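Probable dipeptidase (Pseudomonas aeruginosa, PDB 3B40) is probably a metal-dependent dipeptidase of peptidase family M19, built on a TIM-barrel fold. Local coordinates at residues H93-R98 with D151-R156; R159-S164 with N169-S174. The protein carries 11 engineered substitutions. All blocks are in the same frame, centred on the assembly; numbering follows the deposited sequence.

Interaction 1. Residues H93-R98 with D151-R156; sequences HQQEIR and DKWAAR. With CA (calcium ion), chain F.
Glu96 and Arg156 meet end-on, carboxylate against guanidinium, in a two-pronged salt bridge that ties helix 87-108 to segment 151-156. The two flat groups are nearly coplanar, 14° apart, and each oxygen has its own nitrogen: Arg156 NH1 gives to Glu96 OE2 over 3.1 Å, almost perfectly straight at 179°, while Arg156 NH2 gives to Glu96 OE1 over 3.2 Å. OE2 uses its syn lone pair; OE1 is also met on the syn side, but somewhat out of the carboxylate plane. A bend at chi2 (-65°) in Glu96 brings the acid across to the arginine, whose own chain turns at chi3.

The indole of Trp153 lies against this pair. Arg156 NH1 sits 3.4 Å above one face of the indole, displaced toward the rim, and Glu96 OE2 approaches the six-membered ring obliquely, 3.5 Å from Trp153 CZ2. Gln95 reaches the same part of the ring from the neighbouring helix position. Gln95 CB is 4.0 Å, and Gln95 OE1 3.9 Å, from Trp153 CZ2, with the amide inclined to the indole plane. Both Gln95 and Trp153 also touch Ile67 and Met137 of the barrel strands. On the same helix, His93 NE2 binds a calcium ion at 2.6 Å, together with Asp89.

Two nearly parallel N-H...O hydrogen bonds fix the guanidinium's rotation, and Tyr99 adds a cation-pi partner. The paired charges should largely offset each other beside the buried indole, probably favouring an ionised Glu96, while the oblique contacts of Gln95 and Glu96 with Trp153 join the two helices.

Interaction 2. Residues R159-S164 with N169-S174; sequences RMFGFS and NDWADS. Engineered in segment 159-164: Ser164 (natural residue Asn). Engineered in segment 169-174: Ala172 (natural residue Ser).
Phe161, Phe163 and Trp171 make the apolar part of this contact. Phe161 CZ comes within 4.0 Å of Trp171 CZ3, the two rings meeting obliquely with their planes 57° apart. Phe163 CE1 is 3.9 Å from Trp171 CE3 of the same indole, while Phe161 CE1 lies over the centre of the Phe163 ring. Ala172 CB, the methyl of an engineered residue, is 3.7 Å from Phe163 CB.

Hydrogen bonding centres on the Asn169 amide. Asn169 ND2 donates to Phe163 O over 2.9 Å, tilted from the carbonyl plane. Asn169 OD1 accepts from two backbone nitrogens: Trp171 N at 2.8 Å, in the carbonyl plane and closing an Asx turn, and Ala172 N at 3.0 Å, from above that plane. With chi1 at 65°, CG lies between the backbone N and carbonyl carbon, and the amide faces both the turn and the backbone of Phe163.

Water bridges the segments as well: one molecule donates to Ala172 O and is hydrogen-bonded to the hydroxyl of engineered Ser164, 2.8 Å from Ser164 OG.

Strand 160-162 runs between parallel strands 131-138 and 208-210, and the loop toward helix 193-205 folds back on segment 159-164. Ala198 of that helix touches both Phe163 and Trp171, while Leu202 packs on Phe161, placing the aromatic group between barrel strand and outer helix.

Interaction 1 precedes interaction 2 along the chain, with their centres about 15 Å apart. Helix 148-155 leads directly into strand 160-162, and Ala154 O with Arg159 NH1 makes a probable hydrogen bond across the connection between them, 2.8 Å long. Interaction 1 lies farther out, about 18 Å from the chain centre; interaction 2, at about 13 Å, joins segment 159-164 to the loop that follows it. Strand 131-138 is shared by the two regions, Gly162 bonding through its backbone to Met137. Helix 87-108 comes earlier in the chain, so interaction 1 packs two non-consecutive helices outside the TIM barrel, while interaction 2 packs the loop after the next strand.

Interaction 1. Residues H93-R98 with D151-R156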
loop_
_atom_site.group_PDB
_atom_site.type_symbol
_atom_site.label_atom_id
_atom_site.label_comp_id
_atom_site.label_asym_id
_atom_site.label_seq_id
_atom_site.Cartn_x
_atom_site.Cartn_y
_atom_site.Cartn_z
ATOM N N HIS A 93 5.164 12.834 14.919
ATOM C CA HIS A 93 4.376 12.258 16.010
ATOM C C HIS A 93 3.514 11.064 15.568
ATOM O O HIS A 93 3.416 10.093 16.289
ATOM C CB HIS A 93 3.503 13.329 16.646
ATOM C CG HIS A 93 4.281 14.398 17.350
ATOM N ND1 HIS A 93 3.716 15.595 17.741
ATOM C CD2 HIS A 93 5.583 14.455 17.721
ATOM C CE1 HIS A 93 4.635 16.340 18.327
ATOM N NE2 HIS A 93 5.778 15.673 18.326
ATOM N N GLN A 94 2.918 11.142 14.383
ATOM C CA GLN A 94 2.152 10.029 13.789
ATOM C C GLN A 94 3.066 8.792 13.597
ATOM O O GLN A 94 2.651 7.662 13.887
ATOM C CB GLN A 94 1.513 10.435 12.450
ATOM C CG GLN A 94 0.489 11.589 12.512
ATOM C CD GLN A 94 0.273 12.329 11.172
ATOM O OE1 GLN A 94 0.400 11.757 10.082
ATOM N NE2 GLN A 94 -0.063 13.622 11.264
ATOM N N GLN A 95 4.312 9.011 13.146
ATOM C CA GLN A 95 5.288 7.913 12.968
ATOM C C GLN A 95 5.659 7.310 14.310
ATOM O O GLN A 95 5.720 6.089 14.451
ATOM C CB GLN A 95 6.585 8.378 12.311
ATOM C CG GLN A 95 6.507 8.937 10.899
ATOM C CD GLN A 95 7.898 9.274 10.395
ATOM O OE1 GLN A 95 8.619 10.081 11.010
ATOM N NE2 GLN A 95 8.288 8.671 9.279
ATOM N N GLU A 96 5.920 8.166 15.293
ATOM C CA GLU A 96 6.333 7.670 16.601
ATOM C C GLU A 96 5.219 6.844 17.282
ATOM O O GLU A 96 5.501 5.838 17.894
ATOM C CB GLU A 96 6.791 8.809 17.498
ATOM C CG GLU A 96 8.132 9.436 17.082
ATOM C CD GLU A 96 9.333 8.478 17.209
ATOM O OE1 GLU A 96 9.426 7.722 18.205
ATOM O OE2 GLU A 96 10.195 8.498 16.308
ATOM N N ILE A 97 3.973 7.307 17.178
ATOM C CA ILE A 97 2.817 6.577 17.665
ATOM C C ILE A 97 2.766 5.187 17.051
ATOM O O ILE A 97 2.621 4.193 17.774
ATOM C CB ILE A 97 1.499 7.375 17.433
ATOM C CG1 ILE A 97 1.502 8.620 18.353
ATOM C CG2 ILE A 97 0.246 6.478 17.691
ATOM C CD1 ILE A 97 0.364 9.537 18.159
ATOM N N ARG A 98 2.914 5.111 15.727
ATOM C CA ARG A 98 2.835 3.816 15.026
ATOM C C ARG A 98 3.950 2.857 15.451
ATOM O O ARG A 98 3.709 1.652 15.659
ATOM C CB ARG A 98 2.723 4.021 13.515
ATOM C CG ARG A 98 1.310 4.472 13.137
ATOM C CD ARG A 98 1.165 4.854 11.690
ATOM N NE ARG A 98 -0.242 4.874 11.316
ATOM C CZ ARG A 98 -0.902 5.964 10.928
ATOM N NH1 ARG A 98 -2.190 5.871 10.629
ATOM N NH2 ARG A 98 -0.277 7.147 10.850
ATOM N N ASP A 151 19.014 5.737 8.283
ATOM C CA ASP A 151 19.880 4.915 9.123
ATOM C C ASP A 151 19.257 4.660 10.493
ATOM O O ASP A 151 19.258 3.535 10.993
ATOM C CB ASP A 151 21.258 5.587 9.283
ATOM C CG ASP A 151 21.932 5.866 7.946
ATOM O OD1 ASP A 151 22.912 5.155 7.622
ATOM O OD2 ASP A 151 21.480 6.775 7.207
ATOM N N LYS A 152 18.707 5.716 11.083
ATOM C CA LYS A 152 18.081 5.642 12.390
ATOM C C LYS A 152 16.812 4.755 12.388
ATOM O O LYS A 152 16.634 3.925 13.283
ATOM C CB LYS A 152 17.776 7.052 12.899
ATOM C CG LYS A 152 19.036 7.920 13.157
ATOM C CD LYS A 152 18.652 9.368 13.568
ATOM C CE LYS A 152 19.848 10.204 14.010
ATOM N NZ LYS A 152 20.846 10.441 12.910
ATOM N N TRP A 153 15.955 4.901 11.375
ATOM C CA TRP A 153 14.756 4.054 11.253
ATOM C C TRP A 153 15.059 2.584 10.928
ATOM O O TRP A 153 14.442 1.681 11.499
ATOM C CB TRP A 153 13.744 4.669 10.291
ATOM C CG TRP A 153 12.885 5.807 10.910
ATOM C CD1 TRP A 153 12.925 7.136 10.583
ATOM C CD2 TRP A 153 11.843 5.671 11.905
ATOM N NE1 TRP A 153 12.005 7.842 11.334
ATOM C CE2 TRP A 153 11.319 6.967 12.143
ATOM C CE3 TRP A 153 11.317 4.583 12.623
ATOM C CZ2 TRP A 153 10.303 7.211 13.091
ATOM C CZ3 TRP A 153 10.294 4.814 13.561
ATOM C CH2 TRP A 153 9.795 6.126 13.781
ATOM N N ALA A 154 16.014 2.337 10.024
ATOM C CA ALA A 154 16.513 0.983 9.758
ATOM C C ALA A 154 16.988 0.306 11.054
ATOM O O ALA A 154 16.660 -0.869 11.318
ATOM C CB ALA A 154 17.664 1.042 8.751
ATOM N N ALA A 155 17.744 1.051 11.869
ATOM C CA ALA A 155 18.280 0.521 13.135
ATOM C C ALA A 155 17.163 0.114 14.101
ATOM O O ALA A 155 17.300 -0.848 14.843
ATOM C CB ALA A 155 19.214 1.544 13.797
ATOM N N ARG A 156 16.061 0.843 14.058
ATOM C CA ARG A 156 14.877 0.564 14.865
ATOM C C ARG A 156 13.976 -0.573 14.312
ATOM O O ARG A 156 13.035 -0.989 14.976
ATOM C CB ARG A 156 14.095 1.871 15.071
ATOM C CG ARG A 156 14.967 2.915 15.783
ATOM C CD ARG A 156 14.327 4.294 15.829
ATOM N NE ARG A 156 13.256 4.324 16.816
ATOM C CZ ARG A 156 12.336 5.273 16.905
ATOM N NH1 ARG A 156 12.335 6.289 16.048
ATOM N NH2 ARG A 156 11.408 5.203 17.853
HETATM CA CA CA F . 8.072 16.960 18.295
#

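Interaction 2. Residues R159-S164 with N169-S174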
loop_
_atom_site.group_PDB
_atom_site.type_symbol
_atom_site.label_atom_id
_atom_site.label_comp_id
_atom_site.label_asym_id
_atom_site.label_seq_id
_atom_site.Cartn_x
_atom_site.Cartn_y
_atom_site.Cartn_z
ATOM N N ARG A 159 12.272 -2.198 7.422
ATOM C CA ARG A 159 12.888 -3.052 6.412
ATOM C C ARG A 159 12.446 -2.763 4.966
ATOM O O ARG A 159 12.966 -3.376 4.015
ATOM C CB ARG A 159 12.678 -4.527 6.788
ATOM C CG ARG A 159 13.513 -4.984 7.992
ATOM C CD ARG A 159 14.999 -4.903 7.710
ATOM N NE ARG A 159 15.817 -5.181 8.891
ATOM C CZ ARG A 159 16.221 -4.294 9.806
ATOM N NH1 ARG A 159 15.880 -3.008 9.751
ATOM N NH2 ARG A 159 16.969 -4.721 10.809
ATOM N N MET A 160 11.523 -1.801 4.806
ATOM C CA MET A 160 11.000 -1.393 3.493
ATOM C C MET A 160 10.635 0.079 3.640
ATOM O O MET A 160 10.119 0.465 4.683
ATOM C CB MET A 160 9.739 -2.224 3.111
ATOM C CG MET A 160 9.109 -1.908 1.695
ATOM S SD MET A 160 7.887 -3.076 0.914
ATOM C CE MET A 160 6.556 -3.130 2.113
ATOM N N PHE A 161 10.925 0.885 2.610
ATOM C CA PHE A 161 10.656 2.328 2.596
ATOM C C PHE A 161 10.057 2.743 1.244
ATOM O O PHE A 161 10.621 2.458 0.157
ATOM C CB PHE A 161 11.965 3.120 2.861
ATOM C CG PHE A 161 11.800 4.628 2.797
ATOM C CD1 PHE A 161 12.204 5.346 1.674
ATOM C CD2 PHE A 161 11.230 5.316 3.850
ATOM C CE1 PHE A 161 12.045 6.754 1.610
ATOM C CE2 PHE A 161 11.069 6.715 3.788
ATOM C CZ PHE A 161 11.461 7.421 2.681
ATOM N N GLY A 162 8.893 3.361 1.313
ATOM C CA GLY A 162 8.286 3.986 0.135
ATOM C C GLY A 162 8.418 5.478 0.269
ATOM O O GLY A 162 8.090 6.043 1.300
ATOM N N PHE A 163 8.952 6.123 -0.750
ATOM C CA PHE A 163 9.126 7.571 -0.731
ATOM C C PHE A 163 7.840 8.349 -0.653
ATOM O O PHE A 163 7.823 9.487 -0.148
ATOM C CB PHE A 163 9.781 7.996 -2.038
ATOM C CG PHE A 163 11.253 7.700 -2.110
ATOM C CD1 PHE A 163 12.157 8.732 -2.022
ATOM C CD2 PHE A 163 11.725 6.389 -2.325
ATOM C CE1 PHE A 163 13.538 8.485 -2.110
ATOM C CE2 PHE A 163 13.087 6.137 -2.392
ATOM C CZ PHE A 163 13.997 7.191 -2.309
ATOM N N SER A 164 6.771 7.793 -1.219
ATOM C CA SER A 164 5.597 8.617 -1.479
ATOM C C SER A 164 4.343 8.150 -0.833
ATOM O O SER A 164 4.195 6.981 -0.524
ATOM C CB SER A 164 5.329 8.736 -2.982
ATOM O OG SER A 164 6.425 9.312 -3.658
ATOM N N ASN A 169 6.436 15.428 -2.068
ATOM C CA ASN A 169 7.292 15.815 -0.947
ATOM C C ASN A 169 8.678 16.171 -1.486
ATOM O O ASN A 169 8.906 16.097 -2.710
ATOM C CB ASN A 169 7.350 14.698 0.135
ATOM C CG ASN A 169 8.002 13.441 -0.368
ATOM O OD1 ASN A 169 9.192 13.447 -0.766
ATOM N ND2 ASN A 169 7.250 12.340 -0.353
ATOM N N ASP A 170 9.585 16.576 -0.593
ATOM C CA ASP A 170 10.891 17.124 -1.016
ATOM C C ASP A 170 11.900 16.102 -1.534
ATOM O O ASP A 170 12.945 16.473 -2.036
ATOM C CB ASP A 170 11.528 17.948 0.103
ATOM C CG ASP A 170 10.703 19.181 0.444
ATOM O OD1 ASP A 170 9.985 19.709 -0.429
ATOM O OD2 ASP A 170 10.757 19.613 1.584
ATOM N N TRP A 171 11.577 14.825 -1.410
ATOM C CA TRP A 171 12.414 13.716 -1.919
ATOM C C TRP A 171 11.927 13.150 -3.261
ATOM O O TRP A 171 12.725 12.730 -4.094
ATOM C CB TRP A 171 12.417 12.586 -0.884
ATOM C CG TRP A 171 13.221 12.868 0.359
ATOM C CD1 TRP A 171 13.547 14.102 0.874
ATOM C CD2 TRP A 171 13.844 11.898 1.226
ATOM N NE1 TRP A 171 14.300 13.950 2.031
ATOM C CE2 TRP A 171 14.489 12.612 2.269
ATOM C CE3 TRP A 171 13.889 10.503 1.240
ATOM C CZ2 TRP A 171 15.189 11.967 3.308
ATOM C CZ3 TRP A 171 14.578 9.863 2.273
ATOM C CH2 TRP A 171 15.220 10.595 3.288
ATOM N N ALA A 172 10.609 13.106 -3.444
ATOM C CA ALA A 172 10.024 12.461 -4.615
ATOM C C ALA A 172 8.684 13.098 -4.952
ATOM O O ALA A 172 7.908 13.431 -4.035
ATOM C CB ALA A 172 9.811 10.976 -4.309
ATOM N N ASP A 173 8.392 13.218 -6.247
ATOM C CA ASP A 173 7.038 13.593 -6.726
ATOM C C ASP A 173 6.047 12.434 -6.545
ATOM O O ASP A 173 6.396 11.267 -6.731
ATOM C CB ASP A 173 7.024 13.976 -8.210
ATOM C CG ASP A 173 7.908 15.193 -8.542
ATOM O OD1 ASP A 173 8.150 16.062 -7.668
ATOM O OD2 ASP A 173 8.366 15.272 -9.708
ATOM N N SER A 174 4.794 12.771 -6.271
ATOM C CA SER A 174 3.784 11.751 -6.106
ATOM C C SER A 174 3.044 11.530 -7.437
ATOM O O SER A 174 3.019 12.410 -8.289
ATOM C CB SER A 174 2.820 12.150 -4.988
ATOM O OG SER A 174 1.699 11.271 -4.928
HETATM O O HOH W 1 5.707 11.970 -3.219
#